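Local coordinates for protein carbohydrate binding module (Escherichia coli, PDB 2XFD) that binds carbohydrate, here cellobiose, in a calcium-dependent manner, as a member of a family of xylan-binding modules, at residues I5-R10 with V62-I67; E77-N82 with G104-G109; S19-G24 with E48-F53. All coordinates share one frame; numbering follows the deposited sequence.

Interaction 1 of 3, residues I5-R10 with V62-I67. With CA (calcium ion), chain D.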
loop_
_atom_site.group_PDB
_atom_site.type_symbol
_atom_site.label_atom_id
_atom_site.label_comp_id
_atom_site.label_asym_id
_atom_site.label_seq_id
_atom_site.Cartn_x
_atom_site.Cartn_y
_atom_site.Cartn_z
ATOM N N ILE A 5 3.595 -1.847 12.432
ATOM C CA ILE A 5 2.701 -1.697 11.307
ATOM C C ILE A 5 2.598 -3.004 10.565
ATOM O O ILE A 5 3.619 -3.609 10.171
ATOM C CB ILE A 5 3.175 -0.569 10.315
ATOM C CG1 ILE A 5 3.276 0.728 11.061
ATOM C CG2 ILE A 5 2.209 -0.500 9.149
ATOM C CD1 ILE A 5 3.965 1.856 10.252
ATOM N N THR A 6 1.387 -3.486 10.352
ATOM C CA THR A 6 1.105 -4.670 9.551
ATOM C C THR A 6 0.366 -4.248 8.268
ATOM O O THR A 6 -0.598 -3.490 8.370
ATOM C CB THR A 6 0.306 -5.700 10.289
ATOM O OG1 THR A 6 1.038 -6.149 11.411
ATOM C CG2 THR A 6 -0.116 -6.880 9.468
ATOM N N VAL A 7 0.834 -4.678 7.109
ATOM C CA VAL A 7 0.199 -4.462 5.847
ATOM C C VAL A 7 -0.461 -5.773 5.418
ATOM O O VAL A 7 0.206 -6.798 5.372
ATOM C CB VAL A 7 1.209 -3.986 4.805
ATOM C CG1 VAL A 7 0.559 -3.794 3.430
ATOM C CG2 VAL A 7 1.903 -2.741 5.269
ATOM N N ARG A 8 -1.754 -5.742 5.071
ATOM C CA ARG A 8 -2.433 -6.905 4.507
ATOM C C ARG A 8 -2.668 -6.611 3.018
ATOM O O ARG A 8 -3.402 -5.687 2.682
ATOM C CB ARG A 8 -3.752 -7.163 5.228
ATOM C CG ARG A 8 -4.396 -8.434 4.680
ATOM C CD ARG A 8 -5.177 -9.194 5.559
ATOM N NE ARG A 8 -5.604 -10.479 5.117
ATOM C CZ ARG A 8 -5.088 -11.687 5.401
ATOM N NH1 ARG A 8 -5.749 -12.749 4.973
ATOM N NH2 ARG A 8 -3.945 -11.841 6.034
ATOM N N ALA A 9 -2.024 -7.374 2.131
ATOM C CA ALA A 9 -2.043 -7.080 0.718
ATOM C C ALA A 9 -1.763 -8.313 -0.103
ATOM O O ALA A 9 -1.251 -9.323 0.413
ATOM C CB ALA A 9 -1.049 -6.006 0.404
ATOM N N ARG A 10 -2.045 -8.186 -1.396
ATOM C CA ARG A 10 -1.748 -9.202 -2.394
ATOM C C ARG A 10 -1.388 -8.542 -3.699
ATOM O O ARG A 10 -1.755 -7.384 -3.946
ATOM C CB ARG A 10 -2.946 -10.154 -2.631
ATOM C CG ARG A 10 -4.074 -9.556 -3.425
ATOM C CD ARG A 10 -5.212 -10.492 -3.671
ATOM N NE ARG A 10 -6.179 -10.017 -4.646
ATOM C CZ ARG A 10 -6.172 -10.344 -5.950
ATOM N NH1 ARG A 10 -7.191 -9.994 -6.695
ATOM N NH2 ARG A 10 -5.155 -11.003 -6.476
ATOM N N VAL A 62 -1.716 -4.380 -7.480
ATOM C CA VAL A 62 -1.727 -4.653 -6.037
ATOM C C VAL A 62 -3.091 -4.331 -5.459
ATOM O O VAL A 62 -3.705 -3.299 -5.793
ATOM C CB VAL A 62 -0.640 -3.842 -5.352
ATOM C CG1 VAL A 62 -0.758 -3.915 -3.829
ATOM C CG2 VAL A 62 0.764 -4.311 -5.817
ATOM N N GLN A 63 -3.559 -5.187 -4.565
ATOM C CA GLN A 63 -4.769 -4.944 -3.761
ATOM C C GLN A 63 -4.308 -4.921 -2.293
ATOM O O GLN A 63 -3.847 -5.927 -1.785
ATOM C CB GLN A 63 -5.834 -5.984 -4.012
ATOM C CG GLN A 63 -7.157 -5.681 -3.348
ATOM C CD GLN A 63 -8.166 -6.797 -3.412
ATOM O OE1 GLN A 63 -7.895 -7.915 -3.829
ATOM N NE2 GLN A 63 -9.346 -6.505 -3.055
ATOM N N VAL A 64 -4.487 -3.774 -1.639
ATOM C CA VAL A 64 -4.194 -3.598 -0.215
ATOM C C VAL A 64 -5.492 -3.608 0.523
ATOM O O VAL A 64 -6.347 -2.776 0.306
ATOM C CB VAL A 64 -3.420 -2.245 0.018
ATOM C CG1 VAL A 64 -3.088 -2.138 1.508
ATOM C CG2 VAL A 64 -2.224 -2.109 -0.843
ATOM N N ASP A 65 -5.668 -4.575 1.394
ATOM C CA ASP A 65 -6.881 -4.631 2.195
ATOM C C ASP A 65 -6.926 -3.502 3.221
ATOM O O ASP A 65 -7.896 -2.708 3.293
ATOM C CB ASP A 65 -7.066 -6.007 2.864
ATOM C CG ASP A 65 -8.432 -6.255 3.423
ATOM O OD1 ASP A 65 -9.252 -5.355 3.466
ATOM O OD2 ASP A 65 -8.680 -7.416 3.847
ATOM N N TYR A 66 -5.893 -3.414 4.019
ATOM C CA TYR A 66 -5.800 -2.537 5.146
ATOM C C TYR A 66 -4.362 -2.554 5.647
ATOM O O TYR A 66 -3.568 -3.420 5.281
ATOM C CB TYR A 66 -6.805 -2.880 6.288
ATOM C CG TYR A 66 -6.659 -4.292 6.828
ATOM C CD1 TYR A 66 -5.649 -4.655 7.663
ATOM C CD2 TYR A 66 -7.595 -5.255 6.512
ATOM C CE1 TYR A 66 -5.565 -5.935 8.203
ATOM C CE2 TYR A 66 -7.514 -6.523 7.016
ATOM C CZ TYR A 66 -6.486 -6.860 7.858
ATOM O OH TYR A 66 -6.406 -8.165 8.349
ATOM N N ILE A 67 -4.076 -1.619 6.555
ATOM C CA ILE A 67 -2.933 -1.732 7.427
ATOM C C ILE A 67 -3.440 -1.719 8.862
ATOM O O ILE A 67 -4.557 -1.314 9.157
ATOM C CB ILE A 67 -1.836 -0.642 7.193
ATOM C CG1 ILE A 67 -2.267 0.715 7.711
ATOM C CG2 ILE A 67 -1.464 -0.625 5.736
ATOM C CD1 ILE A 67 -1.165 1.741 7.625
HETATM CA CA CA D . -10.277 -3.319 3.020
HETATM O O HOH W 1 -7.991 -9.951 3.762
HETATM O O HOH W 2 -9.860 -9.369 -5.863
HETATM O O HOH W 3 -12.061 -4.798 3.544
#

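Interaction 2 of 3, residues E77-N82 with G104-G109. With CA (calcium ion), chain D.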
loop_
_atom_site.group_PDB
_atom_site.type_symbol
_atom_site.label_atom_id
_atom_site.label_comp_id
_atom_site.label_asym_id
_atom_site.label_seq_id
_atom_site.Cartn_x
_atom_site.Cartn_y
_atom_site.Cartn_z
ATOM N N GLU A 77 -9.446 1.413 1.515
ATOM C CA GLU A 77 -10.562 2.048 0.850
ATOM C C GLU A 77 -11.129 3.231 1.607
ATOM O O GLU A 77 -11.910 3.989 1.057
ATOM C CB GLU A 77 -11.659 1.012 0.522
ATOM C CG GLU A 77 -12.294 0.310 1.739
ATOM C CD GLU A 77 -11.589 -0.947 2.177
ATOM O OE1 GLU A 77 -12.291 -1.895 2.611
ATOM O OE2 GLU A 77 -10.340 -1.014 2.170
ATOM N N ASN A 78 -10.728 3.394 2.883
ATOM C CA ASN A 78 -11.116 4.572 3.670
ATOM C C ASN A 78 -10.127 5.718 3.546
ATOM O O ASN A 78 -10.353 6.739 4.176
ATOM C CB ASN A 78 -11.351 4.173 5.146
ATOM C CG ASN A 78 -12.550 3.260 5.318
ATOM O OD1 ASN A 78 -13.364 3.093 4.409
ATOM N ND2 ASN A 78 -12.680 2.675 6.477
ATOM N N GLN A 79 -9.103 5.573 2.749
ATOM C CA GLN A 79 -8.090 6.601 2.600
ATOM C C GLN A 79 -8.373 7.456 1.386
ATOM O O GLN A 79 -8.557 6.934 0.273
ATOM C CB GLN A 79 -6.689 5.999 2.535
ATOM C CG GLN A 79 -6.347 5.025 3.618
ATOM C CD GLN A 79 -6.662 5.514 5.022
ATOM O OE1 GLN A 79 -7.354 4.717 5.811
ATOM N NE2 GLN A 79 -6.286 6.609 5.383
ATOM N N SER A 80 -8.361 8.739 1.558
ATOM C CA SER A 80 -8.685 9.657 0.488
ATOM C C SER A 80 -7.656 9.752 -0.615
ATOM O O SER A 80 -8.019 10.122 -1.753
ATOM C CB SER A 80 -8.937 11.064 1.043
ATOM O OG SER A 80 -7.764 11.523 1.697
ATOM N N VAL A 81 -6.409 9.484 -0.313
ATOM C CA VAL A 81 -5.308 9.614 -1.255
ATOM C C VAL A 81 -4.758 8.240 -1.695
ATOM O O VAL A 81 -4.255 7.460 -0.892
ATOM C CB VAL A 81 -4.195 10.485 -0.695
ATOM C CG1 VAL A 81 -2.986 10.555 -1.716
ATOM C CG2 VAL A 81 -4.768 11.867 -0.396
ATOM N N ASN A 82 -4.921 7.981 -2.994
ATOM C CA ASN A 82 -4.462 6.776 -3.682
ATOM C C ASN A 82 -3.997 7.185 -5.058
ATOM O O ASN A 82 -4.794 7.514 -5.930
ATOM C CB ASN A 82 -5.590 5.751 -3.745
ATOM C CG ASN A 82 -5.143 4.462 -4.430
ATOM O OD1 ASN A 82 -4.293 4.537 -5.321
ATOM N ND2 ASN A 82 -5.750 3.327 -4.097
ATOM N N GLY A 104 2.463 3.933 -7.544
ATOM C CA GLY A 104 1.815 4.923 -6.775
ATOM C C GLY A 104 1.610 4.391 -5.363
ATOM O O GLY A 104 2.143 3.317 -5.032
ATOM N N TYR A 105 0.884 5.123 -4.546
ATOM C CA TYR A 105 0.757 4.771 -3.142
ATOM C C TYR A 105 -0.623 5.092 -2.600
ATOM O O TYR A 105 -1.331 5.925 -3.126
ATOM C CB TYR A 105 1.841 5.475 -2.294
ATOM C CG TYR A 105 1.745 6.988 -2.279
ATOM C CD1 TYR A 105 2.501 7.778 -3.106
ATOM C CD2 TYR A 105 0.850 7.636 -1.487
ATOM C CE1 TYR A 105 2.382 9.202 -3.084
ATOM C CE2 TYR A 105 0.752 9.008 -1.475
ATOM C CZ TYR A 105 1.491 9.751 -2.242
ATOM O OH TYR A 105 1.402 11.132 -2.187
ATOM N N ILE A 106 -0.932 4.453 -1.500
ATOM C CA ILE A 106 -2.057 4.789 -0.622
ATOM C C ILE A 106 -1.489 5.429 0.607
ATOM O O ILE A 106 -0.571 4.864 1.233
ATOM C CB ILE A 106 -2.923 3.573 -0.279
ATOM C CG1 ILE A 106 -3.366 2.851 -1.536
ATOM C CG2 ILE A 106 -4.086 4.021 0.563
ATOM C CD1 ILE A 106 -4.007 1.526 -1.328
ATOM N N SER A 107 -2.001 6.592 1.003
ATOM C CA SER A 107 -1.595 7.252 2.229
ATOM C C SER A 107 -2.552 6.932 3.335
ATOM O O SER A 107 -3.747 7.037 3.201
ATOM C CB SER A 107 -1.597 8.755 2.058
ATOM O OG SER A 107 -1.316 9.411 3.266
ATOM N N PHE A 108 -1.998 6.527 4.497
ATOM C CA PHE A 108 -2.781 6.119 5.660
ATOM C C PHE A 108 -2.667 7.112 6.822
ATOM O O PHE A 108 -3.068 6.833 7.930
ATOM C CB PHE A 108 -2.383 4.723 6.144
ATOM C CG PHE A 108 -2.736 3.649 5.147
ATOM C CD1 PHE A 108 -1.910 3.320 4.107
ATOM C CD2 PHE A 108 -3.898 2.934 5.276
ATOM C CE1 PHE A 108 -2.249 2.342 3.211
ATOM C CE2 PHE A 108 -4.238 1.937 4.418
ATOM C CZ PHE A 108 -3.426 1.625 3.360
ATOM N N GLY A 109 -2.185 8.301 6.544
ATOM C CA GLY A 109 -2.037 9.320 7.602
ATOM C C GLY A 109 -0.809 9.033 8.447
ATOM O O GLY A 109 -0.041 8.126 8.225
HETATM CA CA CA D . -10.277 -3.319 3.020
HETATM O O HOH W 4 -5.233 9.231 2.320
HETATM O O HOH W 3 -12.061 -4.798 3.544
#

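Interaction 3 of 3, residues S19-G24 with E48-F53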
loop_
_atom_site.group_PDB
_atom_site.type_symbol
_atom_site.label_atom_id
_atom_site.label_comp_id
_atom_site.label_asym_id
_atom_site.label_seq_id
_atom_site.Cartn_x
_atom_site.Cartn_y
_atom_site.Cartn_z
ATOM N N SER A 19 6.407 -1.221 -0.970
ATOM C CA SER A 19 7.214 -0.592 0.080
ATOM C C SER A 19 6.313 0.071 1.101
ATOM O O SER A 19 5.438 0.847 0.758
ATOM C CB SER A 19 8.115 0.455 -0.561
ATOM O OG SER A 19 9.069 -0.147 -1.405
ATOM N N LEU A 20 6.599 -0.216 2.351
ATOM C CA LEU A 20 6.027 0.538 3.473
ATOM C C LEU A 20 6.939 1.749 3.720
ATOM O O LEU A 20 8.130 1.539 3.981
ATOM C CB LEU A 20 5.992 -0.344 4.729
ATOM C CG LEU A 20 5.526 0.367 5.965
ATOM C CD1 LEU A 20 4.112 0.891 5.920
ATOM C CD2 LEU A 20 5.685 -0.566 7.161
ATOM N N GLN A 21 6.384 2.927 3.639
ATOM C CA GLN A 21 7.140 4.171 3.797
ATOM C C GLN A 21 6.579 4.984 4.948
ATOM O O GLN A 21 5.350 4.993 5.141
ATOM C CB GLN A 21 7.061 4.983 2.512
ATOM C CG GLN A 21 7.553 4.250 1.293
ATOM C CD GLN A 21 7.319 5.057 0.023
ATOM O OE1 GLN A 21 6.274 5.650 -0.183
ATOM N NE2 GLN A 21 8.252 4.988 -0.843
ATOM N N VAL A 22 7.422 5.667 5.679
ATOM C CA VAL A 22 6.984 6.561 6.716
ATOM C C VAL A 22 7.754 7.880 6.530
ATOM O O VAL A 22 9.010 7.871 6.555
ATOM C CB VAL A 22 7.157 5.988 8.109
ATOM C CG1 VAL A 22 6.717 7.008 9.138
ATOM C CG2 VAL A 22 6.361 4.731 8.260
ATOM N N GLY A 23 7.072 8.985 6.268
ATOM C CA GLY A 23 7.741 10.253 5.997
ATOM C C GLY A 23 8.619 10.220 4.781
ATOM O O GLY A 23 9.558 11.029 4.656
ATOM N N GLY A 24 8.389 9.312 3.855
ATOM C CA GLY A 24 9.232 9.159 2.658
ATOM C C GLY A 24 10.331 8.189 2.830
ATOM O O GLY A 24 11.011 7.856 1.859
ATOM N N GLU A 48 4.007 10.372 7.902
ATOM C CA GLU A 48 2.942 9.900 7.052
ATOM C C GLU A 48 3.264 8.521 6.562
ATOM O O GLU A 48 4.299 8.268 5.953
ATOM C CB GLU A 48 2.779 10.779 5.859
ATOM C CG GLU A 48 1.656 10.409 4.938
ATOM C CD GLU A 48 1.619 11.158 3.632
ATOM O OE1 GLU A 48 0.936 10.688 2.716
ATOM O OE2 GLU A 48 2.264 12.204 3.502
ATOM N N ILE A 49 2.341 7.582 6.733
ATOM C CA ILE A 49 2.483 6.212 6.276
ATOM C C ILE A 49 1.951 6.099 4.860
ATOM O O ILE A 49 0.846 6.515 4.548
ATOM C CB ILE A 49 1.692 5.217 7.170
ATOM C CG1 ILE A 49 2.179 5.290 8.626
ATOM C CG2 ILE A 49 1.780 3.839 6.623
ATOM C CD1 ILE A 49 1.175 4.614 9.568
ATOM N N ARG A 50 2.754 5.485 3.971
ATOM C CA ARG A 50 2.318 5.116 2.635
ATOM C C ARG A 50 2.637 3.665 2.370
ATOM O O ARG A 50 3.641 3.120 2.841
ATOM C CB ARG A 50 3.019 5.994 1.600
ATOM C CG ARG A 50 2.690 7.462 1.708
ATOM C CD ARG A 50 3.514 8.299 0.776
ATOM N NE ARG A 50 3.130 9.679 0.969
ATOM C CZ ARG A 50 3.757 10.702 0.380
ATOM N NH1 ARG A 50 3.409 11.939 0.701
ATOM N NH2 ARG A 50 4.683 10.485 -0.510
ATOM N N VAL A 51 1.772 3.005 1.595
ATOM C CA VAL A 51 2.074 1.717 0.993
ATOM C C VAL A 51 2.151 1.961 -0.494
ATOM O O VAL A 51 1.189 2.397 -1.120
ATOM C CB VAL A 51 1.045 0.654 1.308
ATOM C CG1 VAL A 51 1.351 -0.616 0.575
ATOM C CG2 VAL A 51 0.961 0.428 2.805
ATOM N N ALA A 52 3.358 1.751 -1.055
ATOM C CA ALA A 52 3.657 2.083 -2.441
ATOM C C ALA A 52 3.915 0.859 -3.251
ATOM O O ALA A 52 4.673 -0.026 -2.870
ATOM C CB ALA A 52 4.893 2.962 -2.526
ATOM N N PHE A 53 3.337 0.806 -4.439
ATOM C CA PHE A 53 3.590 -0.218 -5.473
ATOM C C PHE A 53 4.635 0.391 -6.407
ATOM O O PHE A 53 4.451 1.498 -6.878
ATOM C CB PHE A 53 2.288 -0.496 -6.215
ATOM C CG PHE A 53 2.336 -1.396 -7.424
ATOM C CD1 PHE A 53 3.181 -2.510 -7.538
ATOM C CD2 PHE A 53 1.416 -1.191 -8.418
ATOM C CE1 PHE A 53 3.126 -3.347 -8.640
ATOM C CE2 PHE A 53 1.328 -2.025 -9.508
ATOM C CZ PHE A 53 2.166 -3.120 -9.625
HETATM O O HOH W 5 6.048 8.110 -1.512
HETATM O O HOH W 6 5.689 8.302 3.419
#

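Interaction 1 of 3, residues I5-R10 with V62-I67
The side chains of Arg8 and Tyr66 cross obliquely. Arg8 CB sits over one ring face, offset toward the rim, in a CH-pi contact 3.9 Å from the Tyr66 ring centroid. Further out, Arg8 CD is 3.2 Å from Tyr66 OH. The guanidinium and ring planes are 18° apart. Arg8 CG is anti to the backbone N (chi1 -176°), next to Asp65 CB. The Arg8 and Asp65 side chains point the same way, side by side. A water bridges them: it accepts from Arg8 NE and donates to Asp65 OD2. Arg8 NH2 reaches on to a salt bridge with Asp38.

The two strands are antiparallel neighbours in one sheet of a beta-sandwich. A beta bulge shifts their register by one between Arg8 and Ala9. Arg8 N bonds to Tyr66 O, while Arg8 O accepts from Asp65 N at 2.8 Å. At the bulge Asp65 binds calcium twice, through O at 2.5 Å and OD1 at 2.3 Å.

On the same face as Arg8 and Tyr66, Arg10 pairs with Gln63, their flat groups 70° apart. Arg10 NE donates to Gln63 OE1 at 2.8 Å, in the plane of the amide carbonyl. Gln63 NE2 is held by Glu98, a calcium ligand. An alanine in place of Arg10 would probably leave Gln63 OE1 without its arginine donor and take away the aliphatic cover over Gln63 CB. On the face shared by Val7, Ala9, Val64 and Ile67, Val7 CG2 meets Ile67 CG2 at 4.0 Å.

Interaction 2 of 3, residues E77-N82 with G104-G109
Gln79, Val81 and Asn82 carry the loop 77-82 onto Tyr105, Ile106, Ser107 and Phe108 of the strand. Before them comes Glu77, which faces the metal instead. Its OE1 and OE2 both bind the calcium ion, each at 2.5 Å. Asp65, Gln75 and Glu98 are ligands of the same ion.

Gln79 lays its aliphatic part over the strand. Its CB is 3.2 Å from Ser107 O and also touches Ile106 CG2. The chain bends at chi2 (-49°), which puts CD near Phe108 CD2. Gln79 CG is 3.6 Å from Phe108 CD2. The two side chains cross at about a right angle, with amide and ring planes 30° apart. Gln79 NE2 also makes a weak hydrogen bond to Ser107 O.

Val81 brings the backbones together. Val81 O accepts from Ser107 N at 3.1 Å. A water accepts from Val81 N and donates to Ser107 O. Ser107 O thus takes the water's hydrogen bond besides the weak one from Gln79 NE2. Val81 CG1 leans obliquely on Tyr105 CE2.

Asn82 forms a single bridge with Ile106, and Asn82 CA lies 3.3 Å from Tyr105 O. With CG anti to the backbone N (chi1 -179°), the Asn82 amide is set beside Ile106. Asn82 ND2 rests 3.5 Å from Ile106 CG1. The buried amide is well supplied with partners: OD1 accepts from Gly84 N and Val85 N, and ND2 donates to Ser97 O and Trp99 O.

The loop runs between strands 72-75 and 86-87. It lies along strand 104-110, an outermost strand of the four-stranded sheet, whose other neighbour is strand 48-53. Ile106 and Phe108 reach across to Val64 and Ile67 of strand 62-69 in the other sheet.

Interaction 3 of 3, residues S19-G24 with E48-F53
Leu20 and Val22 meet Ile49 on one face of the pair. Leu20 CD1 lies 3.8 Å from Ile49 CG2. Val22 CG2 packs against Ile49 CG1 at 4.2 Å. On the other face, Gln21 lies obliquely to Arg50. Gln21 OE1 is 3.7 Å from Arg50 CB and 3.8 Å from Ala52 CB. A water donates to this same oxygen and accepts from Arg50 NH2, joining the two polar ends.

Between these two faces the backbones form a regular antiparallel ladder. Ser19 pairs with Ala52, and Gln21 with Arg50, through two N-H to O bonds each. Gly23 N closes the end by donating to Glu48 O. At Gly23 the strand gives way to a turn, and its positive phi (62°) suits glycine. A second water accepts from Gly24 N and donates to Glu48 O.

These are the two middle strands of the four-stranded sheet in the sandwich. Leu20, Val22, Ile49 and Val51 share the face toward the core, where Ile49 and Val51 rest on Ile67 of the opposing sheet.

Further out, Arg50 forms a salt bridge with Glu48, gripping the carboxylate side-on. Arg50 NE donates to Glu48 OE1 at 3.0 Å, and Arg50 NH1 donates to Glu48 OE2. Both nitrogens come from above the carboxylate plane. Glu48 OE1 is also hydrogen-bonded to Ser107 OG, and Arg50 makes a cation-pi contact with Tyr105. Both of these partners are on strand 104-110.

How the interactions relate
Interactions 1 and 3 are strand pairs in the two facing sheets. Their apolar faces meet in the core, where Val62 also packs on Phe53. Interaction 3 is the more buried and has the regular ladder; interaction 1 is interrupted by a bulge. Interaction 2 lies at the sheet edge and relies on a single bridge, a water and side-chain packing. Its strand 104-110 is the sheet neighbour of strand 48-53 of interaction 3. Interactions 1 and 2 supply ligands to the same calcium ion, through Asp65 and Glu77. Carboxylates bind the metal there; in interaction 3, which has no metal, the carboxylate pairs with an arginine of its own strand.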